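Local coordinates for YcgJ protein (Bacillus subtilis, PDB 1XXL) that probably transfers methyl groups from S-adenosyl-L-methionine to a substrate not yet identified, at residues 103-106 with 107-111; 155-158 with 159-162; 204-207 with 208-211. All coordinates share one frame; numbering follows the deposited sequence.

Interaction 1: residues 103-106 with 107-111; sequences VRKA and VREVA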
ATOM      1  N   VAL A 103      -3.059 -12.067   0.016  1.00 16.64           N
ATOM      2  CA  VAL A 103      -2.941 -11.136  -1.105  1.00 16.73           C
ATOM      3  C   VAL A 103      -3.451 -11.744  -2.422  1.00 16.39           C
ATOM      4  O   VAL A 103      -4.088 -11.045  -3.217  1.00 15.09           O
ATOM      5  CB  VAL A 103      -1.491 -10.547  -1.226  1.00 16.76           C
ATOM      6  CG1 VAL A 103      -0.422 -11.637  -1.460  1.00 16.85           C
ATOM      7  CG2 VAL A 103      -1.445  -9.487  -2.312  1.00 17.51           C
ATOM      8  N   ARG A 104      -3.233 -13.048  -2.625  1.00 16.39           N
ATOM      9  CA  ARG A 104      -3.728 -13.730  -3.819  1.00 17.32           C
ATOM     10  C   ARG A 104      -5.261 -13.658  -3.955  1.00 16.09           C
ATOM     11  O   ARG A 104      -5.780 -13.404  -5.027  1.00 15.66           O
ATOM     12  CB  ARG A 104      -3.291 -15.206  -3.825  1.00 18.82           C
ATOM     13  CG  ARG A 104      -1.808 -15.463  -4.127  1.00 22.50           C
ATOM     14  CD  ARG A 104      -1.417 -15.150  -5.577  1.00 31.85           C
ATOM     15  NE  ARG A 104      -2.334 -15.636  -6.637  1.00 34.63           N
ATOM     16  CZ  ARG A 104      -1.982 -15.997  -7.872  1.00 35.27           C
ATOM     17  NH1 ARG A 104      -0.710 -16.024  -8.281  1.00 37.19           N
ATOM     18  NH2 ARG A 104      -2.929 -16.411  -8.698  1.00 37.91           N
ATOM     19  N   LYS A 105      -5.965 -13.896  -2.856  1.00 16.43           N
ATOM     20  CA  LYS A 105      -7.419 -13.735  -2.804  1.00 16.02           C
ATOM     21  C   LYS A 105      -7.844 -12.254  -2.929  1.00 15.40           C
ATOM     22  O   LYS A 105      -8.841 -11.962  -3.575  1.00 15.84           O
ATOM     23  CB  LYS A 105      -7.956 -14.375  -1.521  1.00 16.50           C
ATOM     24  CG  LYS A 105      -9.479 -14.300  -1.324  1.00 18.93           C
ATOM     25  CD  LYS A 105     -10.295 -14.661  -2.588  1.00 21.18           C
ATOM     26  CE  LYS A 105     -11.726 -15.092  -2.229  1.00 22.71           C
ATOM     27  NZ  LYS A 105     -12.422 -15.685  -3.417  1.00 24.63           N
ATOM     28  N   ALA A 106      -7.074 -11.324  -2.347  1.00 15.15           N
ATOM     29  CA  ALA A 106      -7.333  -9.869  -2.494  1.00 14.37           C
ATOM     30  C   ALA A 106      -7.360  -9.441  -3.984  1.00 14.52           C
ATOM     31  O   ALA A 106      -8.305  -8.795  -4.429  1.00 13.64           O
ATOM     32  CB  ALA A 106      -6.299  -9.055  -1.721  1.00 13.91           C
ATOM     33  N   VAL A 107      -6.335  -9.831  -4.746  1.00 14.18           N
ATOM     34  CA  VAL A 107      -6.237  -9.482  -6.167  1.00 14.05           C
ATOM     35  C   VAL A 107      -7.350 -10.094  -6.975  1.00 14.10           C
ATOM     36  O   VAL A 107      -7.841  -9.486  -7.923  1.00 13.32           O
ATOM     37  CB  VAL A 107      -4.873  -9.899  -6.787  1.00 14.65           C
ATOM     38  CG1 VAL A 107      -4.845  -9.595  -8.302  1.00 14.67           C
ATOM     39  CG2 VAL A 107      -3.731  -9.161  -6.093  1.00 14.44           C
ATOM     40  N   ARG A 108      -7.745 -11.310  -6.611  1.00 14.80           N
ATOM     41  CA  ARG A 108      -8.845 -11.973  -7.271  1.00 15.60           C
ATOM     42  C   ARG A 108     -10.140 -11.162  -7.060  1.00 14.10           C
ATOM     43  O   ARG A 108     -10.932 -10.967  -7.986  1.00 13.70           O
ATOM     44  CB  ARG A 108      -8.949 -13.412  -6.725  1.00 16.22           C
ATOM     45  CG  ARG A 108      -9.859 -14.354  -7.461  1.00 18.28           C
ATOM     46  CD  ARG A 108      -9.933 -15.736  -6.746  1.00 22.93           C
ATOM     47  NE  ARG A 108      -8.640 -16.079  -6.126  1.00 30.45           N
ATOM     48  CZ  ARG A 108      -8.458 -16.957  -5.131  1.00 32.97           C
ATOM     49  NH1 ARG A 108      -9.477 -17.668  -4.638  1.00 36.29           N
ATOM     50  NH2 ARG A 108      -7.233 -17.147  -4.640  1.00 31.85           N
ATOM     51  N   GLU A 109     -10.336 -10.672  -5.846  1.00 13.12           N
ATOM     52  CA  GLU A 109     -11.498  -9.838  -5.514  1.00 13.64           C
ATOM     53  C   GLU A 109     -11.453  -8.467  -6.205  1.00 12.83           C
ATOM     54  O   GLU A 109     -12.471  -8.004  -6.725  1.00 12.09           O
ATOM     55  CB  GLU A 109     -11.613  -9.661  -3.990  1.00 13.66           C
ATOM     56  CG  GLU A 109     -12.250 -10.828  -3.281  1.00 15.63           C
ATOM     57  CD  GLU A 109     -13.756 -10.975  -3.583  1.00 18.27           C
ATOM     58  OE1 GLU A 109     -14.081 -11.829  -4.443  1.00 19.66           O
ATOM     59  OE2 GLU A 109     -14.603 -10.255  -2.985  1.00 17.34           O
ATOM     60  N   VAL A 110     -10.272  -7.835  -6.205  1.00 12.26           N
ATOM     61  CA  VAL A 110     -10.061  -6.586  -6.919  1.00 12.62           C
ATOM     62  C   VAL A 110     -10.445  -6.763  -8.384  1.00 12.52           C
ATOM     63  O   VAL A 110     -11.216  -5.967  -8.906  1.00 11.13           O
ATOM     64  CB  VAL A 110      -8.603  -6.088  -6.815  1.00 12.75           C
ATOM     65  CG1 VAL A 110      -8.290  -5.049  -7.875  1.00 13.80           C
ATOM     66  CG2 VAL A 110      -8.347  -5.539  -5.441  1.00 13.34           C
ATOM     67  N   ALA A 111      -9.922  -7.808  -9.040  1.00 12.38           N
ATOM     68  CA  ALA A 111     -10.237  -8.036 -10.440  1.00 12.70           C
ATOM     69  C   ALA A 111     -11.723  -8.260 -10.659  1.00 13.16           C
ATOM     70  O   ALA A 111     -12.282  -7.764 -11.647  1.00 14.47           O
ATOM     71  CB  ALA A 111      -9.425  -9.223 -11.010  1.00 13.50           C
TER
HETATM   72  O   HOH W   1     -12.767 -13.750  -5.647  1.00 31.54           O
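With CG anti to the backbone N in both residues (chi1 -179° in Lys-105, -169° in Arg-108), the long chains of Lys-105 and Arg-108 rise from neighbouring turns of one helix and meet above it. The lysine then bends at chi2 (45°), which lays its CD over one face of the Arg-108 guanidinium, toward the rim, 3.7 Å from NH1. The two cations come close as a result, Lys-105 NZ standing 3.8 Å from Arg-108 NH1. A water links Lys-105 to Glu-109: it accepts from Lys-105 NZ at 3.0 Å and donates to Glu-109 OE1 at 2.6 Å, bridging two opposite charges too far apart for a salt bridge. Glu-109 is held further by Arg-112, which salt-bridges OE1, and by the backbone N of Leu-81, which binds OE2. Helix 103-113 is the helix of a beta-alpha-beta crossover between the parallel strands 88-94 and 118-125 of the Rossmann-like methyltransferase domain. Its backbone bonds include Val-107 N to Val-103 O at 3.0 Å and Val-110 N to Ala-106 O at 2.8 Å. On the buried side Ala-106 packs against Ala-78, which probably lines the S-adenosyl-L-methionine site, while Val-103 CG2 and Val-107 CG2, 4.4 Å apart, both belong to side chains that touch Trp-157.

Interaction 2: residues 155-158 with 159-162; sequences SEWQ and AMFS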
ATOM      1  N   SER A 155       7.945  -9.579  -9.344  1.00 10.69           N
ATOM      2  CA  SER A 155       7.612 -10.869  -9.968  1.00 10.62           C
ATOM      3  C   SER A 155       6.305 -11.425  -9.519  1.00  9.65           C
ATOM      4  O   SER A 155       5.499 -11.859 -10.326  1.00  9.62           O
ATOM      5  CB  SER A 155       8.641 -11.916  -9.521  1.00 10.65           C
ATOM      6  OG  SER A 155       9.650 -11.888 -10.426  1.00 17.39           O
ATOM      7  N   GLU A 156       6.142 -11.495  -8.208  1.00  9.57           N
ATOM      8  CA  GLU A 156       4.904 -11.990  -7.638  1.00 10.74           C
ATOM      9  C   GLU A 156       3.692 -11.168  -8.051  1.00  9.83           C
ATOM     10  O   GLU A 156       2.662 -11.735  -8.372  1.00  9.37           O
ATOM     11  CB  GLU A 156       5.011 -12.098  -6.121  1.00 10.59           C
ATOM     12  CG  GLU A 156       5.960 -13.206  -5.701  1.00 13.16           C
ATOM     13  CD  GLU A 156       6.231 -13.239  -4.203  1.00 15.20           C
ATOM     14  OE1 GLU A 156       6.470 -14.361  -3.691  1.00 20.88           O
ATOM     15  OE2 GLU A 156       6.230 -12.170  -3.534  1.00 14.23           O
ATOM     16  N   TRP A 157       3.798  -9.836  -8.039  1.00  9.74           N
ATOM     17  CA  TRP A 157       2.690  -8.990  -8.504  1.00  9.20           C
ATOM     18  C   TRP A 157       2.381  -9.219  -9.954  1.00  8.79           C
ATOM     19  O   TRP A 157       1.220  -9.279 -10.341  1.00  8.23           O
ATOM     20  CB  TRP A 157       3.006  -7.503  -8.323  1.00  9.53           C
ATOM     21  CG  TRP A 157       2.866  -7.043  -6.902  1.00  9.61           C
ATOM     22  CD1 TRP A 157       3.853  -6.590  -6.092  1.00 10.43           C
ATOM     23  CD2 TRP A 157       1.665  -7.004  -6.136  1.00  8.44           C
ATOM     24  NE1 TRP A 157       3.338  -6.239  -4.873  1.00 10.45           N
ATOM     25  CE2 TRP A 157       1.999  -6.498  -4.865  1.00  9.95           C
ATOM     26  CE3 TRP A 157       0.334  -7.328  -6.409  1.00 10.12           C
ATOM     27  CZ2 TRP A 157       1.040  -6.304  -3.848  1.00 11.22           C
ATOM     28  CZ3 TRP A 157      -0.624  -7.144  -5.403  1.00 10.96           C
ATOM     29  CH2 TRP A 157      -0.263  -6.634  -4.138  1.00 11.20           C
ATOM     30  N   GLN A 158       3.419  -9.322 -10.777  1.00  9.04           N
ATOM     31  CA  GLN A 158       3.197  -9.607 -12.192  1.00 10.09           C
ATOM     32  C   GLN A 158       2.458 -10.934 -12.408  1.00 10.26           C
ATOM     33  O   GLN A 158       1.556 -10.994 -13.256  1.00  9.95           O
ATOM     34  CB  GLN A 158       4.499  -9.625 -12.966  1.00 10.43           C
ATOM     35  CG  GLN A 158       5.125  -8.285 -13.066  1.00 13.08           C
ATOM     36  CD  GLN A 158       6.502  -8.375 -13.593  1.00 17.31           C
ATOM     37  OE1 GLN A 158       6.734  -8.967 -14.629  1.00 24.06           O
ATOM     38  NE2 GLN A 158       7.422  -7.775 -12.899  1.00 20.39           N
ATOM     39  N   ALA A 159       2.826 -11.967 -11.642  1.00 10.45           N
ATOM     40  CA  ALA A 159       2.208 -13.301 -11.773  1.00 11.77           C
ATOM     41  C   ALA A 159       0.753 -13.284 -11.291  1.00 12.26           C
ATOM     42  O   ALA A 159      -0.117 -13.860 -11.929  1.00 11.48           O
ATOM     43  CB  ALA A 159       3.011 -14.340 -11.007  1.00 11.66           C
HETATM   44  N   MSE A 160       0.494 -12.602 -10.169  1.00 12.89           N
HETATM   45  CA  MSE A 160      -0.885 -12.416  -9.677  1.00 13.97           C
HETATM   46  C   MSE A 160      -1.784 -11.615 -10.638  1.00 12.53           C
HETATM   47  O   MSE A 160      -2.944 -11.929 -10.819  1.00 11.75           O
HETATM   48  CB  MSE A 160      -0.869 -11.739  -8.317  1.00 14.29           C
HETATM   49  CG  MSE A 160      -0.173 -12.564  -7.268  1.00 17.23           C
HETATM   50 SE   MSE A 160      -0.454 -11.958  -5.394  1.00 24.82          SE
HETATM   51  CE  MSE A 160       1.090 -10.726  -5.204  1.00 18.03           C
ATOM     52  N   PHE A 161      -1.246 -10.571 -11.251  1.00 11.63           N
ATOM     53  CA  PHE A 161      -2.014  -9.823 -12.232  1.00 11.41           C
ATOM     54  C   PHE A 161      -2.363 -10.700 -13.418  1.00 11.26           C
ATOM     55  O   PHE A 161      -3.517 -10.717 -13.851  1.00 10.80           O
ATOM     56  CB  PHE A 161      -1.273  -8.587 -12.704  1.00 10.70           C
ATOM     57  CG  PHE A 161      -1.403  -7.410 -11.788  1.00  9.17           C
ATOM     58  CD1 PHE A 161      -1.482  -7.568 -10.408  1.00  9.05           C
ATOM     59  CD2 PHE A 161      -1.407  -6.125 -12.306  1.00  9.48           C
ATOM     60  CE1 PHE A 161      -1.580  -6.456  -9.574  1.00  9.98           C
ATOM     61  CE2 PHE A 161      -1.485  -5.022 -11.467  1.00  8.69           C
ATOM     62  CZ  PHE A 161      -1.574  -5.186 -10.111  1.00  8.81           C
ATOM     63  N   SER A 162      -1.373 -11.436 -13.916  1.00 10.83           N
ATOM     64  CA  SER A 162      -1.581 -12.342 -15.033  1.00 11.45           C
ATOM     65  C   SER A 162      -2.612 -13.417 -14.716  1.00 11.25           C
ATOM     66  O   SER A 162      -3.419 -13.751 -15.580  1.00 12.09           O
ATOM     67  CB  SER A 162      -0.253 -12.985 -15.469  1.00 11.47           C
ATOM     68  OG  SER A 162      -0.340 -13.465 -16.798  1.00 14.31           O
TER
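A Met-aromatic contact one turn apart on helix 154-163 joins Trp-157 to selenomethionine Met-160. The terminal methyl does the touching: Met-160 CE lies over one face of the indole, displaced toward the rim, 3.7 Å from Trp-157 CE3. From Met-160 CE to the centroid of the six-membered ring of Trp-157 the distance is 3.9 Å, 21° off the normal, a CH-pi interaction. The selenium stands farther back and oblique, and the bend at chi3 (-91°) carries the methyl from it onto the ring. Phe-161, a full turn beyond Trp-157, meets the same part of the indole, its CE1 3.8 Å from Trp-157 CE3. Helix 154-163 packs beside helix 103-113 and against the long antiparallel strands 166-179 and 222-236, so this aromatic side looks into the protein: Trp-157 and Phe-161 both rest on Ile-232, and Trp-157 also on Tyr-168. Main-chain bonds set the spacing, Met-160 N to Glu-156 O and Phe-161 N to Trp-157 O each spanning 2.9 Å. Phe-161 CD1 also sits 3.2 Å from Trp-157 O. Toward the start of the helix, Glu-156 OE2 forms a salt bridge with Arg-150 and accepts from Ser-153 N, while Ser-155 OG is hydrogen-bonded to Glu-129.

Interaction 3: residues 204-207 with 208-211; sequences ASDE and ARDT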
ATOM      1  N   ALA A 204      23.449  -6.020   8.659  1.00 22.28           N
ATOM      2  CA  ALA A 204      23.117  -6.113   7.228  1.00 21.22           C
ATOM      3  C   ALA A 204      24.331  -6.454   6.325  1.00 20.51           C
ATOM      4  O   ALA A 204      25.413  -5.909   6.502  1.00 20.58           O
ATOM      5  CB  ALA A 204      22.462  -4.788   6.767  1.00 21.03           C
ATOM      6  N   SER A 205      24.146  -7.347   5.353  1.00 19.97           N
ATOM      7  CA  SER A 205      25.177  -7.600   4.338  1.00 19.47           C
ATOM      8  C   SER A 205      25.483  -6.327   3.552  1.00 19.69           C
ATOM      9  O   SER A 205      24.725  -5.355   3.599  1.00 18.88           O
ATOM     10  CB  SER A 205      24.694  -8.649   3.352  1.00 19.30           C
ATOM     11  OG  SER A 205      23.586  -8.168   2.634  1.00 15.77           O
ATOM     12  N   ASP A 206      26.584  -6.339   2.820  1.00 19.44           N
ATOM     13  CA  ASP A 206      26.926  -5.236   1.952  1.00 20.24           C
ATOM     14  C   ASP A 206      25.827  -4.968   0.937  1.00 19.70           C
ATOM     15  O   ASP A 206      25.507  -3.825   0.666  1.00 19.23           O
ATOM     16  CB  ASP A 206      28.241  -5.507   1.226  1.00 21.20           C
ATOM     17  CG  ASP A 206      29.438  -5.472   2.159  1.00 24.70           C
ATOM     18  OD1 ASP A 206      29.327  -4.863   3.244  1.00 30.79           O
ATOM     19  OD2 ASP A 206      30.489  -6.046   1.806  1.00 29.69           O
ATOM     20  N   GLU A 207      25.239  -6.032   0.398  1.00 19.47           N
ATOM     21  CA  GLU A 207      24.185  -5.902  -0.598  1.00 19.63           C
ATOM     22  C   GLU A 207      22.924  -5.243   0.016  1.00 18.67           C
ATOM     23  O   GLU A 207      22.304  -4.414  -0.633  1.00 18.46           O
ATOM     24  CB  GLU A 207      23.830  -7.261  -1.216  1.00 20.70           C
ATOM     25  CG  GLU A 207      25.035  -8.130  -1.628  1.00 25.21           C
ATOM     26  CD  GLU A 207      25.653  -8.872  -0.427  1.00 30.91           C
ATOM     27  OE1 GLU A 207      24.918  -9.604   0.282  1.00 35.40           O
ATOM     28  OE2 GLU A 207      26.858  -8.693  -0.162  1.00 35.24           O
ATOM     29  N   ALA A 208      22.557  -5.618   1.242  1.00 17.09           N
ATOM     30  CA  ALA A 208      21.411  -5.020   1.935  1.00 17.47           C
ATOM     31  C   ALA A 208      21.653  -3.535   2.276  1.00 17.05           C
ATOM     32  O   ALA A 208      20.759  -2.677   2.138  1.00 15.63           O
ATOM     33  CB  ALA A 208      21.079  -5.808   3.196  1.00 16.20           C
ATOM     34  N   ARG A 209      22.868  -3.247   2.723  1.00 16.75           N
ATOM     35  CA  ARG A 209      23.275  -1.884   3.007  1.00 18.53           C
ATOM     36  C   ARG A 209      23.198  -0.971   1.775  1.00 18.03           C
ATOM     37  O   ARG A 209      22.814   0.197   1.883  1.00 17.16           O
ATOM     38  CB  ARG A 209      24.688  -1.892   3.561  1.00 18.42           C
ATOM     39  CG  ARG A 209      24.781  -2.300   5.012  1.00 20.95           C
ATOM     40  CD  ARG A 209      26.203  -2.773   5.319  1.00 25.10           C
ATOM     41  NE  ARG A 209      26.799  -2.112   6.480  1.00 33.15           N
ATOM     42  CZ  ARG A 209      26.632  -2.477   7.759  1.00 35.42           C
ATOM     43  NH1 ARG A 209      25.898  -3.533   8.083  1.00 36.67           N
ATOM     44  NH2 ARG A 209      27.235  -1.774   8.730  1.00 35.55           N
ATOM     45  N   ASP A 210      23.579  -1.509   0.612  1.00 18.56           N
ATOM     46  CA  ASP A 210      23.483  -0.795  -0.668  1.00 17.84           C
ATOM     47  C   ASP A 210      22.023  -0.660  -1.111  1.00 16.83           C
ATOM     48  O   ASP A 210      21.545   0.426  -1.385  1.00 16.70           O
ATOM     49  CB  ASP A 210      24.318  -1.548  -1.728  1.00 19.27           C
ATOM     50  CG  ASP A 210      24.307  -0.862  -3.119  1.00 22.99           C
ATOM     51  OD1 ASP A 210      24.379   0.402  -3.192  1.00 30.26           O
ATOM     52  OD2 ASP A 210      24.234  -1.600  -4.150  1.00 29.84           O
ATOM     53  N   THR A 211      21.308  -1.774  -1.162  1.00 14.93           N
ATOM     54  CA  THR A 211      19.937  -1.784  -1.648  1.00 14.52           C
ATOM     55  C   THR A 211      19.026  -0.901  -0.805  1.00 13.24           C
ATOM     56  O   THR A 211      18.190  -0.190  -1.339  1.00 12.78           O
ATOM     57  CB  THR A 211      19.373  -3.225  -1.656  1.00 14.40           C
ATOM     58  OG1 THR A 211      20.149  -4.027  -2.563  1.00 16.14           O
ATOM     59  CG2 THR A 211      17.911  -3.247  -2.092  1.00 14.33           C
TER
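Ser-205 OG accepts the backbone N-H of Ala-208 at 3.1 Å in a nearly straight bond (161°). The hydroxyl is brought there by a chi1 of 65°, which places OG between the backbone N and the carbonyl carbon. OG in turn donates to Glu-207 OE1, 3.1 Å away, meeting the oxygen from above the carboxylate plane; the glutamate chain folds back at chi2 to offer it. The backbone oxygen of Ser-205 takes the N-H of Arg-209, which begins the run of helical bonds. From the first turn Arg-209 reaches back past the cap to the incoming loop, and its NH1 donates to Ala-204 O at 2.9 Å, in the carbonyl plane and on a lone pair, though the bond is bent (143°) and the oxygen tilted out of the guanidinium plane. The same NH1 also binds Asn-202 O, so one arginine nitrogen gathers two carbonyls of the chain leading into the helix. The aliphatic part of Arg-209 lies along Ala-204, with CG 3.8 Å from Ala-204 CB. At the far end Glu-207 O accepts from both Thr-211 N and Thr-211 OG1, each 2.9 Å away and on opposite faces of the carbonyl plane. Away from the S-adenosyl-L-methionine site, Ala-204, Ala-208 and Thr-211 pack on Phe-136 and Leu-133 of helix 131-144. Ser-205 is the N-cap of helix 206-211, and Arg-209 ties the preceding chain to it.

Interactions 1 and 2 sit on neighbouring helices that pack directly on each other: the Arg-104 chain runs against Met-160, with Arg-104 CD 3.3 Å from Met-160 CG. Each helix has a buried apolar side and a polar one, but interaction 1 is led by charged side chains and a water, reaching from exposed Arg-108 to the buried Glu-109, whereas the key atoms of interaction 2 are aromatic and methyl groups turned inward. Interaction 3 is separate, its centre about 32 Å from that of interaction 1 and about 26 Å from that of interaction 2. There a helix start is fixed by hydroxyl, carboxylate and guanidinium groups, with small alanines as its buried portion.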